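Local coordinates for DUF1460 domain-containing protein (Legionella pneumophila subsp. pneumophila, PDB 2IM9) that is of unknown function but belongs to an N-acetylmuramoyl-L-alanine amidase-like family, so it may act on cell-wall peptidoglycan, at residues A[154-166]-A[233-245]. Numbering follows the deposited sequence.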
loop_
_atom_site.group_PDB
_atom_site.type_symbol
_atom_site.label_atom_id
_atom_site.label_comp_id
_atom_site.label_asym_id
_atom_site.label_seq_id
_atom_site.Cartn_x
_atom_site.Cartn_y
_atom_site.Cartn_z
ATOM N N ILE A 154 -1.435 9.500 11.860
ATOM C CA ILE A 154 -2.273 10.433 12.614
ATOM C C ILE A 154 -3.490 9.780 13.276
ATOM O O ILE A 154 -4.381 10.480 13.772
ATOM C CB ILE A 154 -2.707 11.632 11.753
ATOM C CG1 ILE A 154 -3.610 11.202 10.590
ATOM C CG2 ILE A 154 -1.468 12.379 11.237
ATOM C CD1 ILE A 154 -4.550 12.307 10.157
ATOM N N THR A 155 -3.509 8.445 13.316
ATOM C CA THR A 155 -4.645 7.689 13.861
ATOM C C THR A 155 -5.102 8.193 15.230
ATOM O O THR A 155 -6.303 8.439 15.443
ATOM C CB THR A 155 -4.315 6.183 13.924
ATOM O OG1 THR A 155 -3.796 5.767 12.643
ATOM C CG2 THR A 155 -5.553 5.361 14.279
ATOM N N PHE A 156 -4.151 8.374 16.149
ATOM C CA PHE A 156 -4.516 8.817 17.508
ATOM C C PHE A 156 -5.064 10.248 17.569
ATOM O O PHE A 156 -5.731 10.604 18.547
ATOM C CB PHE A 156 -3.344 8.681 18.486
ATOM C CG PHE A 156 -3.281 7.343 19.166
ATOM C CD1 PHE A 156 -2.538 6.303 18.617
ATOM C CD2 PHE A 156 -3.959 7.129 20.374
ATOM C CE1 PHE A 156 -2.482 5.057 19.258
ATOM C CE2 PHE A 156 -3.909 5.886 21.023
ATOM C CZ PHE A 156 -3.168 4.854 20.467
ATOM N N SER A 157 -4.761 11.066 16.563
ATOM C CA SER A 157 -5.227 12.455 16.536
ATOM C C SER A 157 -6.710 12.574 16.170
ATOM O O SER A 157 -7.284 13.672 16.199
ATOM C CB SER A 157 -4.398 13.284 15.558
ATOM O OG SER A 157 -4.842 13.052 14.230
ATOM N N ILE A 158 -7.328 11.458 15.812
ATOM C CA ILE A 158 -8.745 11.456 15.492
ATOM C C ILE A 158 -9.464 11.156 16.797
ATOM O O ILE A 158 -9.519 10.012 17.237
ATOM C CB ILE A 158 -9.070 10.472 14.360
ATOM C CG1 ILE A 158 -8.392 10.966 13.071
ATOM C CG2 ILE A 158 -10.597 10.357 14.158
ATOM C CD1 ILE A 158 -8.193 9.930 12.065
ATOM N N ARG A 159 -10.003 12.201 17.413
ATOM C CA ARG A 159 -10.455 12.123 18.801
ATOM C C ARG A 159 -11.975 12.290 18.926
ATOM O O ARG A 159 -12.614 12.849 18.036
ATOM C CB ARG A 159 -9.709 13.181 19.622
ATOM C CG ARG A 159 -8.195 13.107 19.425
ATOM C CD ARG A 159 -7.418 13.946 20.450
ATOM N NE ARG A 159 -7.642 15.381 20.266
ATOM C CZ ARG A 159 -7.055 16.329 20.992
ATOM N NH1 ARG A 159 -6.198 16.005 21.962
ATOM N NH2 ARG A 159 -7.325 17.606 20.744
ATOM N N ASN A 160 -12.550 11.800 20.025
ATOM C CA ASN A 160 -13.981 11.974 20.247
ATOM C C ASN A 160 -14.311 13.420 20.652
ATOM O O ASN A 160 -13.441 14.278 20.713
ATOM C CB ASN A 160 -14.514 10.996 21.310
ATOM C CG ASN A 160 -13.869 11.194 22.690
ATOM O OD1 ASN A 160 -13.277 12.247 23.005
ATOM N ND2 ASN A 160 -13.965 10.160 23.517
ATOM N N GLU A 161 -15.568 13.664 20.988
ATOM C CA GLU A 161 -16.010 15.017 21.354
ATOM C C GLU A 161 -15.462 15.534 22.679
ATOM O O GLU A 161 -15.563 16.728 22.958
ATOM C CB GLU A 161 -17.529 15.100 21.313
ATOM C CG GLU A 161 -18.082 15.022 19.896
ATOM C CD GLU A 161 -19.517 14.543 19.865
ATOM O OE1 GLU A 161 -19.803 13.535 20.542
ATOM O OE2 GLU A 161 -20.366 15.157 19.173
ATOM N N LYS A 162 -14.866 14.647 23.483
ATOM C CA LYS A 162 -14.157 15.055 24.700
ATOM C C LYS A 162 -12.664 15.257 24.475
ATOM O O LYS A 162 -11.906 15.445 25.440
ATOM C CB LYS A 162 -14.396 14.062 25.830
ATOM C CG LYS A 162 -15.884 13.860 26.135
ATOM N N LYS A 163 -12.252 15.243 23.205
ATOM C CA LYS A 163 -10.867 15.500 22.798
ATOM C C LYS A 163 -9.927 14.436 23.329
ATOM O O LYS A 163 -8.786 14.719 23.701
ATOM C CB LYS A 163 -10.373 16.876 23.263
ATOM C CG LYS A 163 -11.101 18.068 22.653
ATOM C CD LYS A 163 -10.599 19.384 23.258
ATOM C CE LYS A 163 -10.824 19.420 24.770
ATOM N NZ LYS A 163 -10.218 20.637 25.399
ATOM N N GLN A 164 -10.418 13.214 23.366
ATOM C CA GLN A 164 -9.589 12.079 23.744
ATOM C C GLN A 164 -9.540 11.117 22.573
ATOM O O GLN A 164 -10.579 10.878 21.921
ATOM C CB GLN A 164 -10.156 11.393 24.984
ATOM C CG GLN A 164 -9.894 12.174 26.292
ATOM C CD GLN A 164 -8.420 12.176 26.697
ATOM O OE1 GLN A 164 -7.889 13.185 27.181
ATOM N NE2 GLN A 164 -7.759 11.047 26.500
ATOM N N PRO A 165 -8.344 10.574 22.287
ATOM C CA PRO A 165 -8.263 9.552 21.247
ATOM C C PRO A 165 -9.148 8.351 21.557
ATOM O O PRO A 165 -9.472 8.079 22.723
ATOM C CB PRO A 165 -6.779 9.124 21.279
ATOM C CG PRO A 165 -6.060 10.276 21.896
ATOM C CD PRO A 165 -7.027 10.842 22.902
ATOM N N VAL A 166 -9.531 7.638 20.510
ATOM C CA VAL A 166 -10.311 6.415 20.650
ATOM C C VAL A 166 -9.525 5.209 20.109
ATOM O O VAL A 166 -10.025 4.075 20.129
ATOM C CB VAL A 166 -11.655 6.530 19.914
ATOM C CG1 VAL A 166 -12.518 7.632 20.558
ATOM C CG2 VAL A 166 -11.442 6.833 18.452
ATOM N N PRO A 233 -22.981 5.588 12.076
ATOM C CA PRO A 233 -21.674 6.157 11.754
ATOM C C PRO A 233 -21.356 7.345 12.666
ATOM O O PRO A 233 -22.210 8.236 12.862
ATOM C CB PRO A 233 -21.860 6.637 10.310
ATOM C CG PRO A 233 -22.994 5.770 9.779
ATOM C CD PRO A 233 -23.913 5.683 10.938
ATOM N N ASN A 234 -20.151 7.356 13.228
ATOM C CA ASN A 234 -19.735 8.452 14.092
ATOM C C ASN A 234 -19.194 9.569 13.221
ATOM O O ASN A 234 -18.018 9.597 12.844
ATOM C CB ASN A 234 -18.685 7.992 15.115
ATOM C CG ASN A 234 -18.485 8.997 16.227
ATOM O OD1 ASN A 234 -18.185 10.164 15.988
ATOM N ND2 ASN A 234 -18.674 8.549 17.465
ATOM N N LEU A 235 -20.075 10.496 12.874
ATOM C CA LEU A 235 -19.691 11.528 11.912
ATOM C C LEU A 235 -18.594 12.444 12.421
ATOM O O LEU A 235 -17.806 12.957 11.616
ATOM C CB LEU A 235 -20.913 12.312 11.448
ATOM C CG LEU A 235 -22.037 11.425 10.896
ATOM C CD1 LEU A 235 -23.213 12.292 10.466
ATOM C CD2 LEU A 235 -21.592 10.537 9.736
ATOM N N HIS A 236 -18.515 12.624 13.738
ATOM C CA HIS A 236 -17.438 13.423 14.315
ATOM C C HIS A 236 -16.071 12.807 14.032
ATOM O O HIS A 236 -15.123 13.523 13.678
ATOM C CB HIS A 236 -17.602 13.625 15.829
ATOM C CG HIS A 236 -16.568 14.531 16.416
ATOM N ND1 HIS A 236 -16.560 15.894 16.197
ATOM C CD2 HIS A 236 -15.495 14.271 17.199
ATOM C CE1 HIS A 236 -15.531 16.434 16.827
ATOM N NE2 HIS A 236 -14.861 15.469 17.431
ATOM N N LEU A 237 -15.953 11.492 14.204
ATOM C CA LEU A 237 -14.679 10.826 13.908
ATOM C C LEU A 237 -14.367 10.828 12.409
ATOM O O LEU A 237 -13.254 11.219 11.994
ATOM C CB LEU A 237 -14.663 9.390 14.446
ATOM C CG LEU A 237 -14.729 9.244 15.974
ATOM C CD1 LEU A 237 -14.854 7.774 16.389
ATOM C CD2 LEU A 237 -13.498 9.889 16.621
ATOM N N PHE A 238 -15.335 10.403 11.599
ATOM C CA PHE A 238 -15.132 10.358 10.146
ATOM C C PHE A 238 -14.704 11.708 9.569
ATOM O O PHE A 238 -13.851 11.751 8.672
ATOM C CB PHE A 238 -16.355 9.817 9.409
ATOM C CG PHE A 238 -16.478 8.326 9.458
ATOM C CD1 PHE A 238 -15.630 7.517 8.696
ATOM C CD2 PHE A 238 -17.457 7.728 10.236
ATOM C CE1 PHE A 238 -15.744 6.130 8.716
ATOM C CE2 PHE A 238 -17.587 6.328 10.271
ATOM C CZ PHE A 238 -16.735 5.532 9.510
ATOM N N SER A 239 -15.252 12.802 10.102
ATOM C CA SER A 239 -14.958 14.139 9.566
ATOM C C SER A 239 -13.498 14.575 9.754
ATOM O O SER A 239 -13.061 15.544 9.123
ATOM C CB SER A 239 -15.875 15.170 10.226
ATOM O OG SER A 239 -15.443 15.440 11.553
ATOM N N GLN A 240 -12.763 13.884 10.631
ATOM C CA GLN A 240 -11.369 14.234 10.908
ATOM C C GLN A 240 -10.363 13.526 10.001
ATOM O O GLN A 240 -9.159 13.781 10.080
ATOM C CB GLN A 240 -11.006 13.971 12.377
ATOM C CG GLN A 240 -11.753 14.859 13.358
ATOM C CD GLN A 240 -11.574 14.372 14.782
ATOM O OE1 GLN A 240 -10.478 14.434 15.335
ATOM N NE2 GLN A 240 -12.647 13.868 15.374
ATOM N N ILE A 241 -10.854 12.634 9.150
ATOM C CA ILE A 241 -9.976 11.943 8.212
ATOM C C ILE A 241 -9.706 12.940 7.077
ATOM O O ILE A 241 -10.649 13.386 6.419
ATOM C CB ILE A 241 -10.649 10.661 7.686
ATOM C CG1 ILE A 241 -10.957 9.701 8.855
ATOM C CG2 ILE A 241 -9.789 10.011 6.594
ATOM C CD1 ILE A 241 -11.743 8.442 8.473
ATOM N N PRO A 242 -8.429 13.313 6.860
ATOM C CA PRO A 242 -8.084 14.353 5.876
ATOM C C PRO A 242 -8.180 13.863 4.441
ATOM O O PRO A 242 -7.900 12.711 4.164
ATOM C CB PRO A 242 -6.610 14.669 6.182
ATOM C CG PRO A 242 -6.245 13.928 7.392
ATOM C CD PRO A 242 -7.240 12.798 7.554
ATOM N N ASN A 243 -8.546 14.758 3.528
ATOM C CA ASN A 243 -8.464 14.455 2.109
ATOM C C ASN A 243 -7.041 14.034 1.737
ATOM O O ASN A 243 -6.064 14.681 2.149
ATOM C CB ASN A 243 -8.899 15.670 1.283
ATOM C CG ASN A 243 -9.089 15.338 -0.183
ATOM O OD1 ASN A 243 -9.804 14.399 -0.532
ATOM N ND2 ASN A 243 -8.447 16.115 -1.055
ATOM N N GLY A 244 -6.934 12.945 0.975
ATOM C CA GLY A 244 -5.638 12.456 0.490
ATOM C C GLY A 244 -4.900 11.588 1.491
ATOM O O GLY A 244 -3.754 11.202 1.251
ATOM N N ALA A 245 -5.539 11.271 2.622
ATOM C CA ALA A 245 -4.886 10.395 3.604
ATOM C C ALA A 245 -4.813 8.957 3.056
ATOM O O ALA A 245 -5.557 8.587 2.132
ATOM C CB ALA A 245 -5.623 10.422 4.936
HETATM O O HOH W 1 -8.394 15.706 14.566
HETATM O O HOH W 2 -12.299 15.871 18.788
#
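The side-chain amide of Gln-240 clasps the backbone of Arg-159 with two hydrogen bonds. Gln-240 NE2 donates to Arg-159 O at 2.9 Å, nearly straight (175° at the hydrogen) and in the planes of both the amide and the carbonyl; Gln-240 OE1 accepts from Arg-159 N at 3.1 Å, with the donor tilted from the amide carbonyl's plane. Gln-240 NE2 also donates to His-236 O, 3.0 Å away, which ties the amide back to a carbonyl four residues earlier. Water extends the polar seam: one molecule donates to both Ser-157 O and Gln-240 OE1, while another joins Asn-160 O to His-236 NE2 at the ring edge.

Glu-161 CG sits over one face of the His-236 ring, 3.8 Å from its centroid and 12° off the normal, a CH-pi contact.

Among apolar contacts, buried Ile-158 CG2, anti to its backbone N, meets Leu-237 CD2 at 3.8 Å; partly exposed Ile-154 CD1 meets Pro-242 CG tip to tip at 3.6 Å. Ile-158 also packs on Ile-314 of strand 311-317, and Leu-237 on Leu-227 of helix 224-227.

Three hydrogen bonds thus fix the Gln-240 amide's rotation and satisfy Arg-159 N and O, while aliphatic pairs pack alongside.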